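Local structure of hypothetical protein (Aquifex aeolicus, 2HEK) at residues Phe5-Pro8 and Phe12-Val15; Arg21-Phe26 and Ala80-Asp85; Glu75-Ala80 and Glu152-Glu157; Asp161-Leu166 and Asp183-Thr188. The protein is of unknown function but belongs to the HD-domain family, binds zinc and GDP, and may act as a dGTP triphosphohydrolase. All coordinates share one frame; numbering follows the deposited sequence.

Interaction 1 of 4, residues Phe5-Pro8 and Phe12-Val15; sequences FSDP and FVRV. With GDP (guanosine-5'-diphosphate), chain H.
The N-terminal beta hairpin, strand 2-7 against strand 11-16, holds Phe-5 opposite Val-13 as an antiparallel hydrogen-bonded pair. The amide of Val-13 donates to Phe-5 O at 2.8 Å, in the carbonyl plane and nearly straight (166°). The return bond, Phe-5 N to Val-13 O, is 2.9 Å long, and its donor is tilted 27° from the carbonyl plane. Next along the hairpin, Ser-6 and Phe-12 form a non-hydrogen-bonded pair, where Ser-6 OG lies 3.5 Å from Phe-12 CE1 and also hydrogen-bonds a glycerol, probably from the crystallisation liquor. Phe-5 turns the other way. With CG anti to its carbonyl carbon (chi1 -69°), its ring lies with Val-13 O at the edge and CE2 3.7 Å from Val-15 CG2. This places the hairpin in the guanine nucleotide pocket: the CD1-CE1 side of the ring meets the guanine base, CE1 only 3.2 Å from GDP C4, while ribose O2' stands over one ring face. A flat, apolar side chain suits this spot because it can touch both strand and base. Asp-7 and Val-13 run side by side, OD2 to CG2 3.8 Å, the carboxylate being paired with Arg-168; Phe-12 makes a cation-pi contact with Arg-184 of the third subunit.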
loop_
_atom_site.group_PDB
_atom_site.type_symbol
_atom_site.label_atom_id
_atom_site.label_comp_id
_atom_site.label_asym_id
_atom_site.label_seq_id
_atom_site.Cartn_x
_atom_site.Cartn_y
_atom_site.Cartn_z
ATOM N N PHE A 5 11.496 -3.400 17.851
ATOM C CA PHE A 5 10.090 -3.183 18.221
ATOM C C PHE A 5 9.303 -3.110 16.938
ATOM O O PHE A 5 9.658 -2.324 16.063
ATOM C CB PHE A 5 9.927 -1.832 18.893
ATOM C CG PHE A 5 10.571 -1.733 20.259
ATOM C CD1 PHE A 5 9.847 -2.016 21.404
ATOM C CD2 PHE A 5 11.900 -1.334 20.381
ATOM C CE1 PHE A 5 10.427 -1.891 22.674
ATOM C CE2 PHE A 5 12.514 -1.236 21.645
ATOM C CZ PHE A 5 11.769 -1.514 22.791
ATOM N N SER A 6 8.216 -3.867 16.828
ATOM C CA SER A 6 7.322 -3.757 15.663
ATOM C C SER A 6 6.719 -2.389 15.647
ATOM O O SER A 6 6.250 -1.909 16.690
ATOM C CB SER A 6 6.132 -4.750 15.709
ATOM O OG SER A 6 6.588 -6.070 15.579
ATOM N N ASP A 7 6.684 -1.787 14.462
ATOM C CA ASP A 7 6.036 -0.479 14.284
ATOM C C ASP A 7 5.442 -0.532 12.906
ATOM O O ASP A 7 6.193 -0.588 11.925
ATOM C CB ASP A 7 7.068 0.673 14.386
ATOM C CG ASP A 7 6.410 2.076 14.366
ATOM O OD1 ASP A 7 5.274 2.220 13.852
ATOM O OD2 ASP A 7 7.047 3.064 14.855
ATOM N N PRO A 8 4.094 -0.503 12.802
ATOM C CA PRO A 8 3.458 -0.629 11.472
ATOM C C PRO A 8 3.842 0.504 10.517
ATOM O O PRO A 8 3.704 0.339 9.298
ATOM C CB PRO A 8 1.954 -0.560 11.789
ATOM C CG PRO A 8 1.866 0.124 13.142
ATOM C CD PRO A 8 3.095 -0.358 13.878
ATOM N N PHE A 12 10.191 -2.345 11.646
ATOM C CA PHE A 12 10.771 -2.503 13.012
ATOM C C PHE A 12 11.566 -1.265 13.359
ATOM O O PHE A 12 12.135 -0.648 12.468
ATOM C CB PHE A 12 11.674 -3.737 13.073
ATOM C CG PHE A 12 10.912 -5.024 13.033
ATOM C CD1 PHE A 12 10.473 -5.627 14.225
ATOM C CD2 PHE A 12 10.582 -5.619 11.820
ATOM C CE1 PHE A 12 9.756 -6.813 14.196
ATOM C CE2 PHE A 12 9.842 -6.810 11.789
ATOM C CZ PHE A 12 9.432 -7.395 12.977
ATOM N N VAL A 13 11.555 -0.872 14.629
ATOM C CA VAL A 13 12.477 0.154 15.126
ATOM C C VAL A 13 13.556 -0.518 16.005
ATOM O O VAL A 13 13.238 -1.196 16.975
ATOM C CB VAL A 13 11.715 1.242 15.901
ATOM C CG1 VAL A 13 12.693 2.238 16.602
ATOM C CG2 VAL A 13 10.717 1.961 14.921
ATOM N N ARG A 14 14.817 -0.337 15.624
ATOM C CA ARG A 14 15.927 -0.951 16.318
ATOM C C ARG A 14 16.440 0.071 17.305
ATOM O O ARG A 14 16.700 1.209 16.930
ATOM C CB ARG A 14 17.031 -1.314 15.320
ATOM C CG ARG A 14 16.707 -2.541 14.481
ATOM C CD ARG A 14 17.818 -2.863 13.475
ATOM N NE ARG A 14 19.131 -3.066 14.119
ATOM C CZ ARG A 14 19.706 -4.254 14.304
ATOM N NH1 ARG A 14 19.096 -5.360 13.909
ATOM N NH2 ARG A 14 20.903 -4.338 14.875
ATOM N N VAL A 15 16.563 -0.327 18.561
ATOM C CA VAL A 15 17.045 0.539 19.619
ATOM C C VAL A 15 18.269 -0.081 20.336
ATOM O O VAL A 15 18.238 -1.257 20.707
ATOM C CB VAL A 15 15.928 0.776 20.669
ATOM C CG1 VAL A 15 16.382 1.777 21.735
ATOM C CG2 VAL A 15 14.631 1.312 19.978
HETATM P PB GDP H . 12.759 -11.085 25.814
HETATM O O1B GDP H . 11.982 -12.005 24.889
HETATM O O2B GDP H . 13.928 -11.853 26.404
HETATM O O3B GDP H . 13.306 -9.911 25.020
HETATM O O3A GDP H . 11.795 -10.567 27.020
HETATM P PA GDP H . 11.081 -9.109 27.022
HETATM O O1A GDP H . 12.104 -7.992 26.939
HETATM O O2A GDP H . 10.190 -8.900 28.225
HETATM O "O5'" GDP H . 10.188 -9.171 25.679
HETATM C "C5'" GDP H . 9.410 -8.068 25.237
HETATM C "C4'" GDP H . 9.731 -7.825 23.771
HETATM O "O4'" GDP H . 8.725 -6.957 23.257
HETATM C "C3'" GDP H . 11.080 -7.131 23.569
HETATM O "O3'" GDP H . 12.043 -7.985 22.933
HETATM C "C2'" GDP H . 10.775 -5.908 22.717
HETATM O "O2'" GDP H . 11.136 -6.157 21.358
HETATM C "C1'" GDP H . 9.264 -5.713 22.804
HETATM N N9 GDP H . 8.856 -4.604 23.724
HETATM C C8 GDP H . 7.725 -3.874 23.599
HETATM N N7 GDP H . 7.605 -2.925 24.567
HETATM C C5 GDP H . 8.695 -3.031 25.352
HETATM C C6 GDP H . 9.221 -2.345 26.556
HETATM O O6 GDP H . 8.596 -1.423 27.092
HETATM N N1 GDP H . 10.391 -2.757 27.062
HETATM C C2 GDP H . 11.111 -3.771 26.531
HETATM N N2 GDP H . 12.286 -4.132 27.103
HETATM N N3 GDP H . 10.694 -4.451 25.431
HETATM C C4 GDP H . 9.517 -4.139 24.803
#

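Interaction 2 of 4, residues Arg21-Phe26 and Ala80-Asp85. With GDP (guanosine-5'-diphosphate), chain H.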
loop_
_atom_site.group_PDB
_atom_site.type_symbol
_atom_site.label_atom_id
_atom_site.label_comp_id
_atom_site.label_asym_id
_atom_site.label_seq_id
_atom_site.Cartn_x
_atom_site.Cartn_y
_atom_site.Cartn_z
ATOM N N ARG A 21 17.402 1.489 28.082
ATOM C CA ARG A 21 17.431 1.835 29.516
ATOM C C ARG A 21 16.468 2.981 29.775
ATOM O O ARG A 21 15.702 2.993 30.774
ATOM C CB ARG A 21 18.858 2.225 29.924
ATOM C CG ARG A 21 19.857 1.049 30.029
ATOM C CD ARG A 21 21.229 1.510 30.648
ATOM N NE ARG A 21 22.367 1.335 29.729
ATOM C CZ ARG A 21 23.179 2.309 29.316
ATOM N NH1 ARG A 21 23.012 3.560 29.751
ATOM N NH2 ARG A 21 24.166 2.029 28.466
ATOM N N LEU A 22 16.458 3.932 28.839
ATOM C CA LEU A 22 15.515 5.059 28.918
ATOM C C LEU A 22 14.076 4.617 28.696
ATOM O O LEU A 22 13.165 5.028 29.421
ATOM C CB LEU A 22 15.931 6.147 27.919
ATOM C CG LEU A 22 17.259 6.861 28.231
ATOM C CD1 LEU A 22 17.792 7.550 26.968
ATOM C CD2 LEU A 22 17.080 7.873 29.391
ATOM N N ILE A 23 13.859 3.781 27.682
ATOM C CA ILE A 23 12.505 3.265 27.418
ATOM C C ILE A 23 11.900 2.533 28.625
ATOM O O ILE A 23 10.715 2.694 28.948
ATOM C CB ILE A 23 12.519 2.366 26.184
ATOM C CG1 ILE A 23 12.721 3.252 24.969
ATOM C CG2 ILE A 23 11.227 1.566 26.069
ATOM C CD1 ILE A 23 13.198 2.488 23.775
ATOM N N ASP A 24 12.730 1.753 29.306
ATOM C CA ASP A 24 12.276 0.999 30.465
ATOM C C ASP A 24 12.011 1.836 31.728
ATOM O O ASP A 24 11.420 1.343 32.684
ATOM C CB ASP A 24 13.235 -0.175 30.724
ATOM C CG ASP A 24 13.186 -1.218 29.596
ATOM O OD1 ASP A 24 12.086 -1.456 29.049
ATOM O OD2 ASP A 24 14.245 -1.781 29.229
ATOM N N SER A 25 12.396 3.100 31.741
ATOM C CA SER A 25 12.157 3.930 32.966
ATOM C C SER A 25 10.704 4.314 33.100
ATOM O O SER A 25 9.971 4.372 32.098
ATOM C CB SER A 25 13.028 5.179 32.942
ATOM O OG SER A 25 12.575 6.069 31.938
ATOM N N PHE A 26 10.262 4.567 34.332
ATOM C CA PHE A 26 8.887 4.953 34.598
ATOM C C PHE A 26 8.420 6.228 33.860
ATOM O O PHE A 26 7.307 6.258 33.363
ATOM C CB PHE A 26 8.644 5.075 36.116
ATOM C CG PHE A 26 7.325 5.705 36.481
ATOM C CD1 PHE A 26 6.227 4.909 36.820
ATOM C CD2 PHE A 26 7.183 7.087 36.517
ATOM C CE1 PHE A 26 4.993 5.494 37.171
ATOM C CE2 PHE A 26 5.953 7.685 36.851
ATOM C CZ PHE A 26 4.859 6.891 37.175
ATOM N N ALA A 80 17.913 12.826 22.044
ATOM C CA ALA A 80 17.109 14.040 22.186
ATOM C C ALA A 80 15.726 13.829 21.539
ATOM O O ALA A 80 14.704 14.293 22.068
ATOM C CB ALA A 80 17.840 15.251 21.535
ATOM N N GLY A 81 15.705 13.145 20.382
ATOM C CA GLY A 81 14.432 12.801 19.697
ATOM C C GLY A 81 13.596 11.889 20.589
ATOM O O GLY A 81 12.421 12.155 20.843
ATOM N N LEU A 82 14.201 10.816 21.083
ATOM C CA LEU A 82 13.513 9.876 21.982
ATOM C C LEU A 82 12.808 10.514 23.205
ATOM O O LEU A 82 11.674 10.122 23.562
ATOM C CB LEU A 82 14.511 8.796 22.428
ATOM C CG LEU A 82 13.933 7.595 23.198
ATOM C CD1 LEU A 82 13.046 6.691 22.273
ATOM C CD2 LEU A 82 15.070 6.760 23.870
ATOM N N LEU A 83 13.441 11.529 23.827
ATOM C CA LEU A 83 12.917 12.066 25.088
ATOM C C LEU A 83 12.082 13.321 24.896
ATOM O O LEU A 83 11.632 13.933 25.861
ATOM C CB LEU A 83 14.088 12.336 26.051
ATOM C CG LEU A 83 14.982 11.104 26.291
ATOM C CD1 LEU A 83 16.138 11.469 27.195
ATOM C CD2 LEU A 83 14.190 9.940 26.910
ATOM N N HIS A 84 11.869 13.689 23.631
ATOM C CA HIS A 84 11.200 14.937 23.281
ATOM C C HIS A 84 9.840 15.133 23.923
ATOM O O HIS A 84 9.451 16.250 24.177
ATOM C CB HIS A 84 11.042 15.053 21.766
ATOM C CG HIS A 84 10.616 16.418 21.316
ATOM N ND1 HIS A 84 9.327 16.703 20.916
ATOM C CD2 HIS A 84 11.304 17.580 21.213
ATOM C CE1 HIS A 84 9.239 17.981 20.582
ATOM N NE2 HIS A 84 10.427 18.535 20.750
ATOM N N ASP A 85 9.099 14.047 24.144
ATOM C CA ASP A 85 7.757 14.089 24.722
ATOM C C ASP A 85 7.650 13.839 26.250
ATOM O O ASP A 85 6.533 13.763 26.781
ATOM C CB ASP A 85 6.884 13.022 24.019
ATOM C CG ASP A 85 6.213 13.521 22.747
ATOM O OD1 ASP A 85 6.586 14.566 22.183
ATOM O OD2 ASP A 85 5.266 12.847 22.298
HETATM P PB GDP H . 12.759 -11.085 25.814
HETATM O O1B GDP H . 11.982 -12.005 24.889
HETATM O O2B GDP H . 13.928 -11.853 26.404
HETATM O O3B GDP H . 13.306 -9.911 25.020
HETATM O O3A GDP H . 11.795 -10.567 27.020
HETATM P PA GDP H . 11.081 -9.109 27.022
HETATM O O1A GDP H . 12.104 -7.992 26.939
HETATM O O2A GDP H . 10.190 -8.900 28.225
HETATM O "O5'" GDP H . 10.188 -9.171 25.679
HETATM C "C5'" GDP H . 9.410 -8.068 25.237
HETATM C "C4'" GDP H . 9.731 -7.825 23.771
HETATM O "O4'" GDP H . 8.725 -6.957 23.257
HETATM C "C3'" GDP H . 11.080 -7.131 23.569
HETATM O "O3'" GDP H . 12.043 -7.985 22.933
HETATM C "C2'" GDP H . 10.775 -5.908 22.717
HETATM O "O2'" GDP H . 11.136 -6.157 21.358
HETATM C "C1'" GDP H . 9.264 -5.713 22.804
HETATM N N9 GDP H . 8.856 -4.604 23.724
HETATM C C8 GDP H . 7.725 -3.874 23.599
HETATM N N7 GDP H . 7.605 -2.925 24.567
HETATM C C5 GDP H . 8.695 -3.031 25.352
HETATM C C6 GDP H . 9.221 -2.345 26.556
HETATM O O6 GDP H . 8.596 -1.423 27.092
HETATM N N1 GDP H . 10.391 -2.757 27.062
HETATM C C2 GDP H . 11.111 -3.771 26.531
HETATM N N2 GDP H . 12.286 -4.132 27.103
HETATM N N3 GDP H . 10.694 -4.451 25.431
HETATM C C4 GDP H . 9.517 -4.139 24.803
#
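Leu-22 of helix 17-23 and Leu-82 of helix 74-82 meet where helix 17-23 packs on helix 74-82 of the HD-domain helical bundle. Leu-82 CD2 is the methyl they share, 4.2 Å from both CB and CD1 of Leu-22, and it also lies 4.4 Å from Ile-23 CG1. It gets there because Leu-82 CG stands anti to the backbone N (chi1 -171°), which sends the branch across to the other helix. Leu-22 CD1 additionally meets Leu-83 CD1 at 4.3 Å. No hydrogen bond crosses this buried contact, and branched aliphatic residues suit it because they can interlock without a polar atom to satisfy. Around this shell, Ile-121 of helix 117-123 packs on Leu-22, while Phe-52 and Leu-56 of helix 51-69 cover Ile-23. The chain is turned just beyond by Ser-25, the N-cap of the next helix: its OG donates to Leu-22 O in the carbonyl plane, on a lone pair, at 2.8 Å, and its amide grips the same oxygen. Between these anchors Asp-24 faces the nucleotide, its carboxylate suited to the paired N-H groups of guanine. OD1 takes a weak bond from GDP N2 at 3.3 Å and a straighter one, 158°, from GDP N1 at 2.9 Å.

Interaction 3 of 4, residues Glu75-Ala80 and Glu152-Glu157; sequences ELVKLA and EIITGE
Aliphatic contacts carry most of the meeting of Val-77 and Ala-80 with Ile-153 and Ile-154, joining helix 74-82 to the last turn of helix 145-155 within the HD domain. The end of Ile-154 does most of the touching: its CD1 reaches Ala-80 CB at 3.5 Å and Val-77 CG2 at 3.8 Å, and also rests against Val-77 O. The side chains of Val-77 and Ile-154 pass alongside each other, pointing opposite ways, and Val-77 CG2 meets CG1 as well as CD1. With chi1 of 67°, Val-77 tucks CG1 between its backbone N and carbonyl carbon, and CG2, anti to the N, becomes the branch that faces the isoleucines. The same methyl lies 4.2 Å from Ile-153 CG2. Ala-80 suits its place because its short side chain lets Ile-154 CD1 come close to the helix.

Polar bonds remain within each side or go to neighbours. Lys-78 NZ makes a salt bridge to Glu-75 OE1 whose hydrogen bond, 3.3 Å, is weak, and has a second partner in Glu-63 OE2. On the other helix, Gly-156 N donates to Glu-152 O at 3.0 Å.

Between these two segments the contact rests on the shape of apolar side chains, which does not fix direction as a hydrogen bond would. It lies close to the metal site: the nearest atoms of the Ile-154 and Asp-161 side chains are about 4 Å apart.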
loop_
_atom_site.group_PDB
_atom_site.type_symbol
_atom_site.label_atom_id
_atom_site.label_comp_id
_atom_site.label_asym_id
_atom_site.label_seq_id
_atom_site.Cartn_x
_atom_site.Cartn_y
_atom_site.Cartn_z
ATOM N N GLU A 75 24.157 9.729 18.057
ATOM C CA GLU A 75 23.500 9.100 19.214
ATOM C C GLU A 75 22.838 10.146 20.092
ATOM O O GLU A 75 21.729 9.950 20.592
ATOM C CB GLU A 75 24.460 8.215 20.017
ATOM C CG GLU A 75 23.791 7.559 21.265
ATOM C CD GLU A 75 22.703 6.513 20.926
ATOM O OE1 GLU A 75 22.466 6.190 19.719
ATOM O OE2 GLU A 75 22.105 6.002 21.891
ATOM N N LEU A 76 23.486 11.295 20.236
ATOM C CA LEU A 76 22.967 12.291 21.168
ATOM C C LEU A 76 21.663 12.878 20.632
ATOM O O LEU A 76 20.724 13.094 21.393
ATOM C CB LEU A 76 23.996 13.413 21.399
ATOM C CG LEU A 76 23.489 14.503 22.329
ATOM C CD1 LEU A 76 23.431 13.949 23.762
ATOM C CD2 LEU A 76 24.379 15.728 22.247
ATOM N N VAL A 77 21.624 13.171 19.324
ATOM C CA VAL A 77 20.421 13.763 18.736
ATOM C C VAL A 77 19.304 12.707 18.719
ATOM O O VAL A 77 18.155 13.057 18.919
ATOM C CB VAL A 77 20.678 14.421 17.351
ATOM C CG1 VAL A 77 21.027 13.412 16.321
ATOM C CG2 VAL A 77 19.433 15.198 16.853
ATOM N N LYS A 78 19.648 11.426 18.535
ATOM C CA LYS A 78 18.642 10.356 18.554
ATOM C C LYS A 78 18.016 10.316 19.924
ATOM O O LYS A 78 16.776 10.202 20.065
ATOM C CB LYS A 78 19.239 8.978 18.232
ATOM C CG LYS A 78 19.502 8.749 16.716
ATOM C CD LYS A 78 20.430 7.549 16.510
ATOM C CE LYS A 78 19.921 6.263 17.242
ATOM N NZ LYS A 78 20.911 5.114 17.072
ATOM N N LEU A 79 18.850 10.421 20.954
ATOM C CA LEU A 79 18.264 10.407 22.299
ATOM C C LEU A 79 17.468 11.668 22.559
ATOM O O LEU A 79 16.448 11.609 23.230
ATOM C CB LEU A 79 19.327 10.140 23.402
ATOM C CG LEU A 79 20.049 8.781 23.325
ATOM C CD1 LEU A 79 21.115 8.587 24.463
ATOM C CD2 LEU A 79 19.051 7.608 23.310
ATOM N N ALA A 80 17.913 12.826 22.044
ATOM C CA ALA A 80 17.109 14.040 22.186
ATOM C C ALA A 80 15.726 13.829 21.539
ATOM O O ALA A 80 14.704 14.293 22.068
ATOM C CB ALA A 80 17.840 15.251 21.535
ATOM N N GLU A 152 17.324 21.492 14.792
ATOM C CA GLU A 152 16.567 21.533 13.517
ATOM C C GLU A 152 16.191 20.125 13.040
ATOM O O GLU A 152 15.112 19.925 12.468
ATOM C CB GLU A 152 17.385 22.200 12.405
ATOM C CG GLU A 152 17.400 23.708 12.471
ATOM C CD GLU A 152 18.228 24.383 11.354
ATOM O OE1 GLU A 152 18.800 23.716 10.455
ATOM O OE2 GLU A 152 18.327 25.623 11.412
ATOM N N ILE A 153 17.088 19.166 13.268
ATOM C CA ILE A 153 16.840 17.788 12.855
ATOM C C ILE A 153 15.561 17.235 13.512
ATOM O O ILE A 153 14.811 16.493 12.885
ATOM C CB ILE A 153 18.071 16.884 13.089
ATOM C CG1 ILE A 153 19.204 17.280 12.117
ATOM C CG2 ILE A 153 17.689 15.351 12.996
ATOM C CD1 ILE A 153 20.548 16.532 12.353
ATOM N N ILE A 154 15.301 17.644 14.741
ATOM C CA ILE A 154 14.138 17.194 15.489
ATOM C C ILE A 154 12.912 18.106 15.378
ATOM O O ILE A 154 11.807 17.600 15.139
ATOM C CB ILE A 154 14.451 16.976 16.979
ATOM C CG1 ILE A 154 15.508 15.884 17.153
ATOM C CG2 ILE A 154 13.162 16.540 17.757
ATOM C CD1 ILE A 154 16.147 16.022 18.534
ATOM N N THR A 155 13.108 19.431 15.502
ATOM C CA THR A 155 12.018 20.378 15.756
ATOM C C THR A 155 11.761 21.298 14.555
ATOM O O THR A 155 10.832 22.118 14.587
ATOM C CB THR A 155 12.336 21.289 16.992
ATOM O OG1 THR A 155 13.528 22.019 16.713
ATOM C CG2 THR A 155 12.580 20.439 18.314
ATOM N N GLY A 156 12.561 21.174 13.496
ATOM C CA GLY A 156 12.406 22.046 12.316
ATOM C C GLY A 156 11.151 21.735 11.512
ATOM O O GLY A 156 10.366 20.854 11.885
ATOM N N GLU A 157 10.947 22.454 10.409
ATOM C CA GLU A 157 9.680 22.363 9.688
ATOM C C GLU A 157 9.413 20.938 9.177
ATOM O O GLU A 157 8.292 20.450 9.310
ATOM C CB GLU A 157 9.572 23.397 8.561
ATOM C CG GLU A 157 9.352 24.834 9.020
ATOM C CD GLU A 157 8.050 25.056 9.821
ATOM O OE1 GLU A 157 6.984 24.446 9.512
ATOM O OE2 GLU A 157 8.095 25.862 10.778
#

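Interaction 4 of 4, residues Asp161-Leu166 and Asp183-Thr188. With ZN (zinc ion), chain D.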
loop_
_atom_site.group_PDB
_atom_site.type_symbol
_atom_site.label_atom_id
_atom_site.label_comp_id
_atom_site.label_asym_id
_atom_site.label_seq_id
_atom_site.Cartn_x
_atom_site.Cartn_y
_atom_site.Cartn_z
ATOM N N ASP A 161 10.294 14.922 14.527
ATOM C CA ASP A 161 9.042 14.948 15.319
ATOM C C ASP A 161 7.801 15.033 14.413
ATOM O O ASP A 161 6.937 14.155 14.466
ATOM C CB ASP A 161 9.091 16.117 16.308
ATOM C CG ASP A 161 7.926 16.136 17.251
ATOM O OD1 ASP A 161 7.346 15.086 17.565
ATOM O OD2 ASP A 161 7.593 17.227 17.721
ATOM N N ARG A 162 7.744 16.049 13.553
ATOM C CA ARG A 162 6.663 16.221 12.600
ATOM C C ARG A 162 6.568 15.090 11.606
ATOM O O ARG A 162 5.475 14.652 11.314
ATOM C CB ARG A 162 6.843 17.486 11.776
ATOM C CG ARG A 162 6.396 18.719 12.466
ATOM C CD ARG A 162 6.426 19.926 11.510
ATOM N NE ARG A 162 5.807 21.088 12.149
ATOM C CZ ARG A 162 6.467 22.046 12.787
ATOM N NH1 ARG A 162 7.795 22.004 12.869
ATOM N NH2 ARG A 162 5.797 23.061 13.338
ATOM N N MET A 163 7.689 14.639 11.065
ATOM C CA MET A 163 7.653 13.569 10.114
ATOM C C MET A 163 6.984 12.344 10.739
ATOM O O MET A 163 6.185 11.667 10.078
ATOM C CB MET A 163 9.061 13.241 9.638
ATOM C CG MET A 163 9.571 14.131 8.511
ATOM S SD MET A 163 10.899 13.343 7.569
ATOM C CE MET A 163 11.679 14.782 6.847
ATOM N N ASP A 164 7.275 12.072 11.996
ATOM C CA ASP A 164 6.643 10.900 12.577
ATOM C C ASP A 164 5.182 11.149 12.879
ATOM O O ASP A 164 4.333 10.322 12.535
ATOM C CB ASP A 164 7.300 10.382 13.856
ATOM C CG ASP A 164 6.616 9.104 14.337
ATOM O OD1 ASP A 164 5.785 9.182 15.272
ATOM O OD2 ASP A 164 6.923 8.035 13.793
ATOM N N TYR A 165 4.821 12.266 13.553
ATOM C CA TYR A 165 3.412 12.359 13.917
ATOM C C TYR A 165 2.491 12.553 12.718
ATOM O O TYR A 165 1.367 12.053 12.744
ATOM C CB TYR A 165 3.163 13.348 15.071
ATOM C CG TYR A 165 3.276 14.835 14.842
ATOM C CD1 TYR A 165 2.516 15.476 13.880
ATOM C CD2 TYR A 165 4.185 15.578 15.601
ATOM C CE1 TYR A 165 2.656 16.854 13.690
ATOM C CE2 TYR A 165 4.343 16.960 15.412
ATOM C CZ TYR A 165 3.572 17.595 14.449
ATOM O OH TYR A 165 3.705 18.950 14.247
ATOM N N LEU A 166 2.928 13.252 11.668
ATOM C CA LEU A 166 2.037 13.430 10.515
ATOM C C LEU A 166 1.692 12.078 9.927
ATOM O O LEU A 166 0.524 11.785 9.673
ATOM C CB LEU A 166 2.641 14.332 9.425
ATOM C CG LEU A 166 2.743 15.825 9.782
ATOM C CD1 LEU A 166 3.572 16.517 8.665
ATOM C CD2 LEU A 166 1.318 16.462 9.947
ATOM N N ASP A 183 10.702 8.918 3.097
ATOM C CA ASP A 183 12.002 8.331 2.778
ATOM C C ASP A 183 12.720 9.136 1.692
ATOM O O ASP A 183 13.898 9.483 1.825
ATOM C CB ASP A 183 11.774 6.912 2.287
ATOM C CG ASP A 183 13.010 6.082 2.327
ATOM O OD1 ASP A 183 13.822 6.163 1.351
ATOM O OD2 ASP A 183 13.147 5.321 3.327
ATOM N N ARG A 184 12.002 9.442 0.621
ATOM C CA ARG A 184 12.499 10.309 -0.438
ATOM C C ARG A 184 12.889 11.691 0.078
ATOM O O ARG A 184 13.988 12.160 -0.215
ATOM C CB ARG A 184 11.487 10.407 -1.610
ATOM C CG ARG A 184 11.944 11.341 -2.765
ATOM C CD ARG A 184 13.308 10.919 -3.374
ATOM N NE ARG A 184 13.558 11.683 -4.585
ATOM C CZ ARG A 184 14.635 11.563 -5.359
ATOM N NH1 ARG A 184 15.571 10.660 -5.075
ATOM N NH2 ARG A 184 14.748 12.330 -6.443
ATOM N N LEU A 185 12.023 12.331 0.863
ATOM C CA LEU A 185 12.337 13.662 1.384
ATOM C C LEU A 185 13.613 13.599 2.207
ATOM O O LEU A 185 14.543 14.390 1.982
ATOM C CB LEU A 185 11.189 14.226 2.251
ATOM C CG LEU A 185 11.415 15.632 2.806
ATOM C CD1 LEU A 185 11.801 16.731 1.725
ATOM C CD2 LEU A 185 10.224 16.087 3.648
ATOM N N ILE A 186 13.673 12.660 3.143
ATOM C CA ILE A 186 14.894 12.480 3.962
ATOM C C ILE A 186 16.143 12.346 3.060
ATOM O O ILE A 186 17.154 12.994 3.319
ATOM C CB ILE A 186 14.762 11.278 4.906
ATOM C CG1 ILE A 186 13.774 11.629 6.033
ATOM C CG2 ILE A 186 16.140 10.825 5.480
ATOM C CD1 ILE A 186 13.348 10.473 6.899
ATOM N N SER A 187 16.067 11.556 1.993
ATOM C CA SER A 187 17.265 11.326 1.157
ATOM C C SER A 187 17.772 12.581 0.432
ATOM O O SER A 187 18.957 12.660 0.066
ATOM C CB SER A 187 17.043 10.184 0.145
ATOM O OG SER A 187 16.257 10.650 -0.937
ATOM N N THR A 188 16.890 13.549 0.214
ATOM C CA THR A 188 17.258 14.786 -0.477
ATOM C C THR A 188 17.648 15.932 0.459
ATOM O O THR A 188 17.881 17.051 -0.010
ATOM C CB THR A 188 16.137 15.288 -1.428
ATOM O OG1 THR A 188 14.969 15.670 -0.668
ATOM C CG2 THR A 188 15.795 14.221 -2.401
HETATM ZN ZN ZN D . 6.316 14.742 19.355
HETATM O O HOH W 1 8.346 13.895 20.021
#
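Leu-185 O, on the residue whose CD2 meets Met-163 CE, is gripped twice by Thr-188: by OG1 at 3.0 Å and by the backbone N at 3.1 Å, both from the same face of the carbonyl plane. One residue earlier, Arg-184 O also takes two donors, Ser-187 OG at 2.8 Å and Thr-188 N. The two hydroxyl residues thus satisfy carbonyls at the end of the short helix 183-187.

From helix 160-173 the bridge is a single long side chain. Met-163 is extended beyond CG, chi2 and chi3 both -158°, and runs obliquely over the side chains of two residues: CE lies 3.7 Å from Leu-185 CD2, and SD lies 3.7 Å from Ile-186 CG1. Methionine suits the place, being unbranched and long enough to span segments whose nearest CA atoms, those of Met-163 and Ile-186, are 9.6 Å apart. Ile-61 of helix 51-69 packs against both Met-163 and Ile-186.

Two residues before Met-163 on the same helix, Asp-161 binds the zinc ion through OD1 at 2.1 Å; OD2 stays 3.2 Å from the metal, so the carboxylate binds by one oxygen. A water also binds the zinc, and His-54 and Asp-85 complete the protein ligands. Asp-164 OD1 accepts a bond from His-54 ND1, a second-shell contact that orients this ligand. Together with His-84, the ligands are consistent with the H...HD...D signature of HD-domain metal sites.

Overall arrangement
Along the chain, interaction 1 closes before the others open; interactions 2 and 3 then alternate their segments, sharing helix 74-82 and Ala-80, and interaction 4 comes last. Interactions 1 and 2, with centres about 15 Å apart, both touch one GDP and meet where Val-15 CG1 packs on Ile-23 CD1. Interactions 3 and 4, with centres about 12 Å apart, each use one of the consecutive helices 145-155 and 160-173, whose joint is tied by Ile-154 O and Asp-161 N, 3.1 Å apart. Helix 74-82 thus lies between helix 17-23 at the nucleotide and helix 145-155 near the zinc, Asp-85 following it closely. The GDP and zinc sites remain separate, far-apart places in one helical framework.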